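Local coordinates for protein particle-associated glycoside hydrolase (Acinetobacter phage Fri1, PDB 6C72) that probably degrades the capsular polysaccharide of its Acinetobacter baumannii host as a tailspike glycoside hydrolase, opening the way for virus entry, at residues A[491-496]-A[500-505]; A[543-548]-A[556-561]. All blocks are in the same frame, centred on the assembly; numbering follows the deposited sequence.

Overall arrangement
Interactions 1 and 2 both join the two antiparallel sheets of the C-terminal domain, and their centres lie about 13 Å apart. They follow one another along the chain and meet directly through side chains: Leu495 CD1 lies 3.6 Å from Val556 CG2, and Val505 CG1 lies 4.0 Å from Trp560 CH2. Each has a zinc ion at its margin, held by Asp496 in interaction 1 and by His545 in interaction 2. Interaction 1 also borders the zinc site of Asp519, Thr521, Ser573 and Asn575, the nearest side-chain atoms of Asn494 and Asn575 being about 3 Å apart. The centres of interactions 1 and 2 are about 56 and 65 Å from that of the chain.

Interaction 1. Residues A[491-496]-A[500-505]; sequences RNFNLD and KEVLTV. With ZN (zinc ion), chain G.
Lys500 NZ is held by two acceptors. It donates to the backbone Asn494 O at 3.1 Å and to a water 2.9 Å from NZ. The C=O...N angle at Asn494 O is 139°, with the amine above the carbonyl plane and not on a lone pair. The lysine chain runs extended from the backbone and then bends at chi3 (60°), which turns CE and NZ toward the end of strand 485-494; CE passes obliquely by Leu495 CD2 at 4.1 Å.

The water that Lys500 NZ reaches also lies 2.5 Å from a zinc ion, while Asp496 OD2 binds that zinc directly at 2.1 Å. A second zinc-bound water donates to Asp496 OD1 over 3.1 Å. The carboxylate thus uses one oxygen for the metal and the other for a metal-bound water, and OD1 also accepts from the backbone N of Asn498. Lys500 NZ and Asp496 OD2 are too far apart for a salt bridge; water and zinc connect them instead.

Farther in, Val502 CG1 stands over one face of the Phe493 ring, 3.9 Å from its centroid and 28° off the normal, a CH-pi contact biased toward CE1, which CG1 approaches to 3.5 Å. Leu495 continues the apolar layer onto Leu567 and Phe577. The Asn494 amide, by contrast, turns to Asn575 of the neighbouring zinc site. A classic beta bulge interrupts strand 500-504, where Val502 and Leu503 together stand opposite Leu565. Phe493 comes from the six-stranded antiparallel sheet and Val502 from the four-stranded one, the inter-sheet packing of a beta-sandwich.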
ATOM      1  N   ARG A 491      42.412  24.616   1.109  1.00 26.77           N
ATOM      2  CA  ARG A 491      42.004  25.621   2.084  1.00 26.66           C
ATOM      3  C   ARG A 491      42.270  27.000   1.509  1.00 26.88           C
ATOM      4  O   ARG A 491      43.142  27.174   0.656  1.00 27.03           O
ATOM      5  CB  ARG A 491      42.756  25.467   3.418  1.00 25.97           C
ATOM      6  CG  ARG A 491      42.452  24.188   4.155  1.00 25.87           C
ATOM      7  CD  ARG A 491      41.009  24.194   4.632  1.00 26.30           C
ATOM      8  NE  ARG A 491      40.640  22.992   5.379  1.00 26.42           N
ATOM      9  CZ  ARG A 491      40.212  21.864   4.805  1.00 26.88           C
ATOM     10  NH1 ARG A 491      40.105  21.795   3.482  1.00 27.15           N
ATOM     11  NH2 ARG A 491      39.883  20.813   5.552  1.00 27.13           N
ATOM     12  N   ASN A 492      41.508  27.974   1.995  1.00 32.21           N
ATOM     13  CA  ASN A 492      41.699  29.381   1.684  1.00 32.37           C
ATOM     14  C   ASN A 492      42.513  30.004   2.809  1.00 31.82           C
ATOM     15  O   ASN A 492      42.227  29.766   3.988  1.00 31.39           O
ATOM     16  CB  ASN A 492      40.337  30.065   1.532  1.00 32.72           C
ATOM     17  CG  ASN A 492      40.434  31.566   1.267  1.00 32.86           C
ATOM     18  OD1 ASN A 492      41.089  32.302   2.013  1.00 32.54           O
ATOM     19  ND2 ASN A 492      39.752  32.033   0.229  1.00 33.34           N
ATOM     20  N   PHE A 493      43.532  30.787   2.452  1.00 30.20           N
ATOM     21  CA  PHE A 493      44.370  31.445   3.450  1.00 29.75           C
ATOM     22  C   PHE A 493      44.453  32.930   3.165  1.00 30.06           C
ATOM     23  O   PHE A 493      44.761  33.341   2.042  1.00 30.60           O
ATOM     24  CB  PHE A 493      45.777  30.860   3.508  1.00 29.49           C
ATOM     25  CG  PHE A 493      45.835  29.574   4.234  1.00 28.89           C
ATOM     26  CD1 PHE A 493      45.839  29.549   5.610  1.00 28.27           C
ATOM     27  CD2 PHE A 493      45.835  28.380   3.538  1.00 28.99           C
ATOM     28  CE1 PHE A 493      45.851  28.349   6.282  1.00 27.82           C
ATOM     29  CE2 PHE A 493      45.854  27.180   4.198  1.00 28.49           C
ATOM     30  CZ  PHE A 493      45.859  27.149   5.559  1.00 27.95           C
ATOM     31  N   ASN A 494      44.216  33.717   4.198  1.00 38.32           N
ATOM     32  CA  ASN A 494      44.378  35.159   4.157  1.00 38.49           C
ATOM     33  C   ASN A 494      45.733  35.450   4.793  1.00 38.22           C
ATOM     34  O   ASN A 494      45.874  35.379   6.016  1.00 37.62           O
ATOM     35  CB  ASN A 494      43.248  35.829   4.928  1.00 38.26           C
ATOM     36  CG  ASN A 494      43.338  37.329   4.896  1.00 38.40           C
ATOM     37  OD1 ASN A 494      43.977  37.907   4.022  1.00 38.82           O
ATOM     38  ND2 ASN A 494      42.754  37.972   5.893  1.00 38.04           N
ATOM     39  N   LEU A 495      46.741  35.741   3.966  1.00 26.39           N
ATOM     40  CA  LEU A 495      48.100  35.949   4.451  1.00 26.28           C
ATOM     41  C   LEU A 495      48.386  37.428   4.690  1.00 27.00           C
ATOM     42  O   LEU A 495      48.067  38.284   3.857  1.00 27.51           O
ATOM     43  CB  LEU A 495      49.129  35.392   3.463  1.00 25.84           C
ATOM     44  CG  LEU A 495      49.081  33.888   3.167  1.00 25.17           C
ATOM     45  CD1 LEU A 495      50.248  33.463   2.299  1.00 24.87           C
ATOM     46  CD2 LEU A 495      49.072  33.077   4.468  1.00 24.86           C
ATOM     47  N   ASP A 496      49.042  37.718   5.807  1.00 39.21           N
ATOM     48  CA  ASP A 496      49.554  39.041   6.099  1.00 39.36           C
ATOM     49  C   ASP A 496      51.078  38.972   6.053  1.00 39.55           C
ATOM     50  O   ASP A 496      51.647  37.988   5.570  1.00 39.67           O
ATOM     51  CB  ASP A 496      48.986  39.524   7.435  1.00 38.72           C
ATOM     52  CG  ASP A 496      49.190  38.521   8.553  1.00 37.95           C
ATOM     53  OD1 ASP A 496      50.322  38.038   8.733  1.00 37.82           O
ATOM     54  OD2 ASP A 496      48.207  38.173   9.229  1.00 37.44           O
ATOM     55  N   LYS A 500      52.968  32.598   9.249  1.00 45.40           N
ATOM     56  CA  LYS A 500      51.907  31.921   9.979  1.00 44.93           C
ATOM     57  C   LYS A 500      51.973  30.430   9.674  1.00 44.65           C
ATOM     58  O   LYS A 500      51.975  30.036   8.506  1.00 45.10           O
ATOM     59  CB  LYS A 500      50.547  32.508   9.594  1.00 45.50           C
ATOM     60  CG  LYS A 500      49.374  31.598   9.852  1.00 45.16           C
ATOM     61  CD  LYS A 500      48.041  32.360   9.785  1.00 45.64           C
ATOM     62  CE  LYS A 500      47.824  33.007   8.415  1.00 46.54           C
ATOM     63  NZ  LYS A 500      46.375  33.263   8.158  1.00 46.85           N
ATOM     64  N   GLU A 501      52.056  29.610  10.719  1.00 42.58           N
ATOM     65  CA  GLU A 501      51.974  28.166  10.548  1.00 42.46           C
ATOM     66  C   GLU A 501      50.609  27.787   9.987  1.00 42.99           C
ATOM     67  O   GLU A 501      49.581  28.171  10.543  1.00 43.13           O
ATOM     68  CB  GLU A 501      52.203  27.463  11.891  1.00 41.92           C
ATOM     69  CG  GLU A 501      53.625  27.534  12.438  1.00 41.33           C
ATOM     70  CD  GLU A 501      53.770  26.863  13.808  1.00 40.98           C
ATOM     71  OE1 GLU A 501      52.755  26.764  14.530  1.00 41.16           O
ATOM     72  OE2 GLU A 501      54.893  26.425  14.168  1.00 40.60           O
ATOM     73  N   VAL A 502      50.590  27.032   8.884  1.00 27.99           N
ATOM     74  CA  VAL A 502      49.319  26.689   8.247  1.00 28.55           C
ATOM     75  C   VAL A 502      49.060  25.182   8.300  1.00 28.60           C
ATOM     76  O   VAL A 502      47.908  24.762   8.433  1.00 29.00           O
ATOM     77  CB  VAL A 502      49.237  27.197   6.790  1.00 29.14           C
ATOM     78  CG1 VAL A 502      49.300  28.721   6.723  1.00 29.43           C
ATOM     79  CG2 VAL A 502      50.330  26.564   5.922  1.00 29.02           C
ATOM     80  N   LEU A 503      50.104  24.347   8.211  1.00 30.49           N
ATOM     81  CA  LEU A 503      49.862  22.906   8.179  1.00 30.76           C
ATOM     82  C   LEU A 503      51.101  22.134   8.602  1.00 30.43           C
ATOM     83  O   LEU A 503      52.214  22.663   8.626  1.00 29.89           O
ATOM     84  CB  LEU A 503      49.423  22.430   6.789  1.00 31.16           C
ATOM     85  CG  LEU A 503      50.399  22.630   5.618  1.00 30.95           C
ATOM     86  CD1 LEU A 503      51.377  21.478   5.473  1.00 30.71           C
ATOM     87  CD2 LEU A 503      49.625  22.823   4.318  1.00 31.47           C
ATOM     88  N   THR A 504      50.883  20.857   8.923  1.00 29.28           N
ATOM     89  CA  THR A 504      51.940  19.902   9.236  1.00 29.33           C
ATOM     90  C   THR A 504      51.685  18.637   8.430  1.00 30.05           C
ATOM     91  O   THR A 504      50.620  18.025   8.558  1.00 30.84           O
ATOM     92  CB  THR A 504      51.964  19.587  10.734  1.00 29.62           C
ATOM     93  OG1 THR A 504      52.275  20.779  11.464  1.00 28.87           O
ATOM     94  CG2 THR A 504      53.000  18.539  11.059  1.00 30.01           C
ATOM     95  N   VAL A 505      52.650  18.250   7.602  1.00 28.75           N
ATOM     96  CA  VAL A 505      52.507  17.069   6.752  1.00 29.41           C
ATOM     97  C   VAL A 505      52.771  15.828   7.600  1.00 30.49           C
ATOM     98  O   VAL A 505      53.584  15.874   8.535  1.00 30.44           O
ATOM     99  CB  VAL A 505      53.443  17.131   5.530  1.00 28.79           C
ATOM    100  CG1 VAL A 505      53.084  18.308   4.637  1.00 28.22           C
ATOM    101  CG2 VAL A 505      54.886  17.231   5.978  1.00 28.29           C
TER
HETATM  102 ZN    ZN G 804      48.648  36.878  10.793  1.00 40.75          ZN
HETATM  103  O   HOH W   1      50.488  35.636  10.676  1.00 47.40           O
HETATM  104  O   HOH W   2      46.783  35.721   9.705  1.00 49.23           O

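Interaction 2. Residues A[543-548]-A[556-561]; sequences TAHNEV and VKYSWS. With ZN (zinc ion), chain J.
Thr543 meets Trp560 through its methyl group: CG2 lies over one face of the indole, 3.8 Å from the centroid of the five-membered ring and only 4° off its normal. This is a CH-pi contact with the methyl almost straight above the pyrrole ring. With chi1 at 68° OG1 is tucked between the backbone N and the carbonyl carbon, and the methyl is the branch left to meet the indole. At Ala544 the backbone takes over. A water donates weakly to Ala544 O at 3.1 Å and accepts, also weakly, from Trp560 NE1 at 2.9 Å, giving the indole N-H a bridged link to the facing strand.

Strands 543-547 and 556-561 run antiparallel at 172°, but their axes approach no closer than 9.6 Å, too far for direct backbone pairing. They are the outermost strands, within this chain, of the six- and four-stranded sheets, and side chains join them across one margin of the beta-sandwich. Leu532 of the adjacent strand 528-536 packs against both His545 and Tyr558.

His545 comes next. Tyr558 OH sits over one face of its imidazole, 3.3 Å from CG, and the two rings are oblique to each other. NE2 binds a zinc ion at 2.2 Å, on an exposed part of the domain surface. Beyond Asn546, whose ND2 hydrogen-bonds to Glu531 OE1, Glu547 extends its chain past CG and brings OE2 to the edge of the Tyr558 ring, near its plane. Tyr558 OH donates to Glu547 OE2; the modelled 2.5 Å is very short and its exact length doubtful. The other oxygen, Glu547 OE1, accepts from Asn550 ND2, so each carboxylate oxygen has a partner, which probably restricts its rotation.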
ATOM      1  N   THR A 543      62.633  18.385   1.907  1.00 30.20           N
ATOM      2  CA  THR A 543      61.740  19.280   1.180  1.00 29.27           C
ATOM      3  C   THR A 543      62.414  19.787  -0.092  1.00 28.53           C
ATOM      4  O   THR A 543      63.639  19.714  -0.252  1.00 28.64           O
ATOM      5  CB  THR A 543      61.306  20.504   2.011  1.00 29.48           C
ATOM      6  OG1 THR A 543      62.434  21.369   2.243  1.00 29.54           O
ATOM      7  CG2 THR A 543      60.695  20.085   3.334  1.00 30.58           C
ATOM      8  N   ALA A 544      61.584  20.292  -1.002  1.00 27.62           N
ATOM      9  CA  ALA A 544      62.041  20.947  -2.220  1.00 27.32           C
ATOM     10  C   ALA A 544      60.942  21.899  -2.660  1.00 27.06           C
ATOM     11  O   ALA A 544      59.785  21.759  -2.259  1.00 26.78           O
ATOM     12  CB  ALA A 544      62.374  19.943  -3.337  1.00 27.21           C
ATOM     13  N   HIS A 545      61.301  22.842  -3.522  1.00 33.62           N
ATOM     14  CA  HIS A 545      60.366  23.867  -3.944  1.00 33.73           C
ATOM     15  C   HIS A 545      60.503  24.065  -5.443  1.00 34.15           C
ATOM     16  O   HIS A 545      61.529  23.744  -6.041  1.00 34.21           O
ATOM     17  CB  HIS A 545      60.617  25.196  -3.208  1.00 34.03           C
ATOM     18  CG  HIS A 545      61.941  25.811  -3.527  1.00 34.44           C
ATOM     19  ND1 HIS A 545      63.062  25.620  -2.744  1.00 34.42           N
ATOM     20  CD2 HIS A 545      62.331  26.592  -4.563  1.00 34.94           C
ATOM     21  CE1 HIS A 545      64.084  26.266  -3.282  1.00 34.69           C
ATOM     22  NE2 HIS A 545      63.668  26.861  -4.388  1.00 35.05           N
ATOM     23  N   ASN A 546      59.444  24.601  -6.043  1.00 31.56           N
ATOM     24  CA  ASN A 546      59.414  24.930  -7.467  1.00 32.31           C
ATOM     25  C   ASN A 546      58.501  26.144  -7.613  1.00 33.08           C
ATOM     26  O   ASN A 546      57.273  26.003  -7.598  1.00 33.15           O
ATOM     27  CB  ASN A 546      58.914  23.759  -8.298  1.00 32.22           C
ATOM     28  CG  ASN A 546      58.764  24.106  -9.787  1.00 32.96           C
ATOM     29  OD1 ASN A 546      59.557  24.861 -10.348  1.00 33.34           O
ATOM     30  ND2 ASN A 546      57.716  23.570 -10.420  1.00 33.18           N
ATOM     31  N   GLU A 547      59.101  27.326  -7.736  1.00 37.50           N
ATOM     32  CA  GLU A 547      58.347  28.567  -7.900  1.00 38.53           C
ATOM     33  C   GLU A 547      58.164  28.788  -9.395  1.00 39.61           C
ATOM     34  O   GLU A 547      59.061  29.286 -10.078  1.00 40.19           O
ATOM     35  CB  GLU A 547      59.066  29.738  -7.242  1.00 38.93           C
ATOM     36  CG  GLU A 547      59.228  29.587  -5.750  1.00 37.92           C
ATOM     37  CD  GLU A 547      59.865  30.799  -5.097  1.00 38.44           C
ATOM     38  OE1 GLU A 547      59.868  31.903  -5.692  1.00 39.70           O
ATOM     39  OE2 GLU A 547      60.411  30.632  -3.990  1.00 37.79           O
ATOM     40  N   VAL A 548      56.992  28.410  -9.903  1.00 25.64           N
ATOM     41  CA  VAL A 548      56.667  28.623 -11.309  1.00 26.82           C
ATOM     42  C   VAL A 548      56.351  30.090 -11.564  1.00 27.01           C
ATOM     43  O   VAL A 548      56.816  30.683 -12.542  1.00 28.38           O
ATOM     44  CB  VAL A 548      55.489  27.714 -11.704  1.00 26.69           C
ATOM     45  CG1 VAL A 548      55.126  27.921 -13.157  1.00 28.24           C
ATOM     46  CG2 VAL A 548      55.840  26.262 -11.434  1.00 26.58           C
ATOM     47  N   VAL A 556      54.333  35.046  -2.531  1.00 28.63           N
ATOM     48  CA  VAL A 556      54.174  34.363  -1.256  1.00 27.44           C
ATOM     49  C   VAL A 556      55.550  33.962  -0.746  1.00 27.41           C
ATOM     50  O   VAL A 556      56.476  33.733  -1.529  1.00 27.78           O
ATOM     51  CB  VAL A 556      53.255  33.115  -1.384  1.00 26.43           C
ATOM     52  CG1 VAL A 556      53.914  32.041  -2.230  1.00 26.46           C
ATOM     53  CG2 VAL A 556      52.865  32.567  -0.012  1.00 25.61           C
ATOM     54  N   LYS A 557      55.684  33.914   0.573  1.00 31.47           N
ATOM     55  CA  LYS A 557      56.885  33.436   1.245  1.00 31.35           C
ATOM     56  C   LYS A 557      56.534  32.177   2.024  1.00 30.72           C
ATOM     57  O   LYS A 557      55.431  32.060   2.564  1.00 30.48           O
ATOM     58  CB  LYS A 557      57.467  34.512   2.174  1.00 31.78           C
ATOM     59  CG  LYS A 557      58.018  35.710   1.424  1.00 32.50           C
ATOM     60  CD  LYS A 557      57.856  37.036   2.185  1.00 32.83           C
ATOM     61  CE  LYS A 557      58.776  37.183   3.394  1.00 32.60           C
ATOM     62  NZ  LYS A 557      58.890  38.634   3.849  1.00 32.94           N
ATOM     63  N   TYR A 558      57.452  31.221   2.045  1.00 29.15           N
ATOM     64  CA  TYR A 558      57.205  29.950   2.704  1.00 28.80           C
ATOM     65  C   TYR A 558      58.429  29.556   3.508  1.00 29.02           C
ATOM     66  O   TYR A 558      59.552  29.934   3.179  1.00 29.08           O
ATOM     67  CB  TYR A 558      56.851  28.854   1.690  1.00 28.19           C
ATOM     68  CG  TYR A 558      57.813  28.787   0.539  1.00 28.00           C
ATOM     69  CD1 TYR A 558      58.957  28.006   0.613  1.00 27.92           C
ATOM     70  CD2 TYR A 558      57.585  29.514  -0.624  1.00 28.15           C
ATOM     71  CE1 TYR A 558      59.839  27.943  -0.428  1.00 27.88           C
ATOM     72  CE2 TYR A 558      58.467  29.452  -1.674  1.00 28.35           C
ATOM     73  CZ  TYR A 558      59.594  28.673  -1.560  1.00 28.14           C
ATOM     74  OH  TYR A 558      60.484  28.610  -2.591  1.00 28.41           O
ATOM     75  N   SER A 559      58.198  28.791   4.569  1.00 32.26           N
ATOM     76  CA  SER A 559      59.266  28.358   5.455  1.00 32.50           C
ATOM     77  C   SER A 559      58.849  27.059   6.121  1.00 32.69           C
ATOM     78  O   SER A 559      57.705  26.914   6.555  1.00 32.70           O
ATOM     79  CB  SER A 559      59.582  29.409   6.515  1.00 32.68           C
ATOM     80  OG  SER A 559      60.432  28.880   7.516  1.00 32.80           O
ATOM     81  N   TRP A 560      59.784  26.121   6.179  1.00 30.70           N
ATOM     82  CA  TRP A 560      59.590  24.828   6.812  1.00 31.15           C
ATOM     83  C   TRP A 560      60.327  24.810   8.142  1.00 31.53           C
ATOM     84  O   TRP A 560      61.470  25.280   8.247  1.00 31.42           O
ATOM     85  CB  TRP A 560      60.105  23.681   5.927  1.00 31.20           C
ATOM     86  CG  TRP A 560      59.246  23.392   4.735  1.00 30.64           C
ATOM     87  CD1 TRP A 560      59.460  23.799   3.446  1.00 29.82           C
ATOM     88  CD2 TRP A 560      58.037  22.624   4.718  1.00 30.66           C
ATOM     89  NE1 TRP A 560      58.449  23.343   2.633  1.00 29.18           N
ATOM     90  CE2 TRP A 560      57.565  22.617   3.387  1.00 29.74           C
ATOM     91  CE3 TRP A 560      57.306  21.940   5.699  1.00 31.09           C
ATOM     92  CZ2 TRP A 560      56.395  21.960   3.015  1.00 29.45           C
ATOM     93  CZ3 TRP A 560      56.138  21.282   5.322  1.00 30.40           C
ATOM     94  CH2 TRP A 560      55.693  21.305   3.996  1.00 29.48           C
ATOM     95  N   SER A 561      59.662  24.273   9.158  1.00 39.20           N
ATOM     96  CA  SER A 561      60.285  23.938  10.434  1.00 39.56           C
ATOM     97  C   SER A 561      59.945  22.472  10.669  1.00 40.20           C
ATOM     98  O   SER A 561      58.845  22.154  11.132  1.00 40.14           O
ATOM     99  CB  SER A 561      59.772  24.829  11.551  1.00 39.24           C
ATOM    100  OG  SER A 561      60.295  24.412  12.796  1.00 39.54           O
TER
HETATM  101 ZN    ZN J 807      64.386  28.321  -5.935  1.00 86.27          ZN
HETATM  102  O   HOH W   3      59.954  23.717   0.143  1.00 29.97           O